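Local coordinates for MutS2 protein (Thermus thermophilus, PDB 2ZQE) that probably acts as an endonuclease that cuts DNA through its Smr domain and so suppresses homologous recombination, at residues K59-F64 and T77-R82. Residues are numbered along the deposited sequence; the frame is centred on the assembly and turned at random.
Sequences KRVESF and TVVALR
A classic beta bulge interrupts the antiparallel hairpin formed by strands 61-66 and 76-81, where Glu-62 and Ser-63 both face Ala-80. The evidence is a shared acceptor: Ala-80 O accepts from Glu-62 N at 2.8 Å, in the carbonyl plane, and from Ser-63 N at 3.3 Å, the latter bond straighter (N-H...O 161°). Ala-80 N answers to Ser-63 O at 2.8 Å, which restores regular pairing. Beyond it Phe-64 and Val-79 form a non-hydrogen-bonded pair, and Phe-64 CA lies 3.2 Å from Val-78 O in a CA-H...O contact. Toward the C-terminal end of strand 76-81, Arg-82 N bonds to Arg-60 O from above the carbonyl plane, 39° out of it.

Strand 61-66 is an edge strand of the mixed beta sheet in the alpha/beta Smr domain, and strand 76-81 lies between it and strand 35-39. Val-61, which also touches Leu-55 of helix 46-57, sets CG1 and CG2 each 3.9 Å from Val-79 CG1, the two side chains crossing at about a right angle. Phe-64 CB touches Thr-77 CG2; with CG between N and the carbonyl carbon (chi1 66°), the ring starts near the same methyl, which CD1 meets. Its side chain also touches Arg-52 and Leu-55. On the other face, Ser-63 OG rests 3.5 Å from Ala-80 CB. At the hairpin's open end Arg-82 CD lies 3.4 Å from Lys-59 O, whereas Arg-60 NH2 forms salt bridges with Asp-58 and Asp-22, and NH1 with Glu-26.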
loop_
_atom_site.group_PDB
_atom_site.type_symbol
_atom_site.label_atom_id
_atom_site.label_comp_id
_atom_site.label_asym_id
_atom_site.label_seq_id
_atom_site.Cartn_x
_atom_site.Cartn_y
_atom_site.Cartn_z
ATOM N N LYS A 59 12.480 -0.251 3.234
ATOM C CA LYS A 59 13.518 0.404 2.427
ATOM C C LYS A 59 13.230 0.473 0.916
ATOM O O LYS A 59 13.988 1.110 0.166
ATOM C CB LYS A 59 14.882 -0.230 2.707
ATOM C CG LYS A 59 15.382 0.104 4.105
ATOM C CD LYS A 59 16.708 -0.573 4.417
ATOM C CE LYS A 59 17.262 -0.084 5.758
ATOM N NZ LYS A 59 16.426 -0.549 6.896
ATOM N N ARG A 60 12.151 -0.173 0.476
ATOM C CA ARG A 60 11.720 -0.109 -0.921
ATOM C C ARG A 60 10.860 1.110 -1.211
ATOM O O ARG A 60 10.531 1.374 -2.370
ATOM C CB ARG A 60 10.945 -1.363 -1.306
ATOM C CG ARG A 60 11.831 -2.593 -1.334
ATOM C CD ARG A 60 11.019 -3.859 -1.402
ATOM N NE ARG A 60 10.164 -4.007 -0.223
ATOM C CZ ARG A 60 9.476 -5.109 0.062
ATOM N NH1 ARG A 60 9.559 -6.159 -0.749
ATOM N NH2 ARG A 60 8.713 -5.167 1.148
ATOM N N VAL A 61 10.485 1.827 -0.152
ATOM C CA VAL A 61 9.519 2.928 -0.250
ATOM C C VAL A 61 10.230 4.276 -0.174
ATOM O O VAL A 61 11.013 4.529 0.748
ATOM C CB VAL A 61 8.470 2.841 0.895
ATOM C CG1 VAL A 61 7.526 4.040 0.886
ATOM C CG2 VAL A 61 7.697 1.535 0.814
ATOM N N GLU A 62 9.943 5.141 -1.144
ATOM C CA GLU A 62 10.409 6.520 -1.083
ATOM C C GLU A 62 9.451 7.367 -0.241
ATOM O O GLU A 62 9.872 8.076 0.669
ATOM C CB GLU A 62 10.564 7.101 -2.473
ATOM C CG GLU A 62 11.117 8.510 -2.448
ATOM C CD GLU A 62 11.531 8.988 -3.806
ATOM O OE1 GLU A 62 10.632 9.201 -4.655
ATOM O OE2 GLU A 62 12.758 9.163 -4.009
ATOM N N SER A 63 8.161 7.305 -0.566
ATOM C CA SER A 63 7.164 8.039 0.214
ATOM C C SER A 63 5.802 7.386 0.032
ATOM O O SER A 63 5.626 6.542 -0.846
ATOM C CB SER A 63 7.126 9.512 -0.206
ATOM O OG SER A 63 6.716 9.659 -1.564
ATOM N N PHE A 64 4.861 7.731 0.897
ATOM C CA PHE A 64 3.491 7.239 0.738
ATOM C C PHE A 64 2.531 8.262 1.303
ATOM O O PHE A 64 2.922 9.103 2.124
ATOM C CB PHE A 64 3.308 5.886 1.445
ATOM C CG PHE A 64 3.428 5.979 2.940
ATOM C CD1 PHE A 64 2.324 6.329 3.718
ATOM C CD2 PHE A 64 4.649 5.739 3.567
ATOM C CE1 PHE A 64 2.435 6.435 5.116
ATOM C CE2 PHE A 64 4.766 5.843 4.948
ATOM C CZ PHE A 64 3.663 6.193 5.720
ATOM N N THR A 77 -3.708 3.672 -0.004
ATOM C CA THR A 77 -2.391 4.260 0.234
ATOM C C THR A 77 -1.611 4.214 -1.068
ATOM O O THR A 77 -1.424 3.153 -1.674
ATOM C CB THR A 77 -1.598 3.516 1.336
ATOM O OG1 THR A 77 -2.288 3.628 2.577
ATOM C CG2 THR A 77 -0.212 4.150 1.490
ATOM N N VAL A 78 -1.157 5.389 -1.496
ATOM C CA VAL A 78 -0.398 5.516 -2.731
ATOM C C VAL A 78 1.083 5.563 -2.388
ATOM O O VAL A 78 1.525 6.450 -1.671
ATOM C CB VAL A 78 -0.813 6.805 -3.477
ATOM C CG1 VAL A 78 -0.096 6.905 -4.821
ATOM C CG2 VAL A 78 -2.324 6.814 -3.682
ATOM N N VAL A 79 1.823 4.592 -2.917
ATOM C CA VAL A 79 3.240 4.408 -2.589
ATOM C C VAL A 79 4.125 4.831 -3.758
ATOM O O VAL A 79 3.951 4.357 -4.886
ATOM C CB VAL A 79 3.539 2.917 -2.220
ATOM C CG1 VAL A 79 4.989 2.739 -1.790
ATOM C CG2 VAL A 79 2.586 2.401 -1.099
ATOM N N ALA A 80 5.065 5.730 -3.475
ATOM C CA ALA A 80 6.137 6.056 -4.407
ATOM C C ALA A 80 7.310 5.142 -4.105
ATOM O O ALA A 80 7.856 5.158 -2.996
ATOM C CB ALA A 80 6.552 7.499 -4.259
ATOM N N LEU A 81 7.725 4.376 -5.101
ATOM C CA LEU A 81 8.770 3.382 -4.917
ATOM C C LEU A 81 10.155 3.955 -5.172
ATOM O O LEU A 81 10.326 4.848 -6.012
ATOM C CB LEU A 81 8.514 2.204 -5.863
ATOM C CG LEU A 81 7.151 1.522 -5.659
ATOM C CD1 LEU A 81 6.727 0.735 -6.877
ATOM C CD2 LEU A 81 7.201 0.644 -4.417
ATOM N N ARG A 82 11.147 3.443 -4.461
ATOM C CA ARG A 82 12.515 3.758 -4.843
ATOM C C ARG A 82 12.828 3.074 -6.182
ATOM O O ARG A 82 12.385 1.946 -6.428
ATOM C CB ARG A 82 13.509 3.396 -3.740
ATOM C CG ARG A 82 13.693 4.559 -2.772
ATOM C CD ARG A 82 14.300 4.121 -1.474
ATOM N NE ARG A 82 15.686 4.561 -1.312
ATOM C CZ ARG A 82 16.756 3.808 -1.548
ATOM N NH1 ARG A 82 16.621 2.559 -1.989
ATOM N NH2 ARG A 82 17.966 4.311 -1.350
#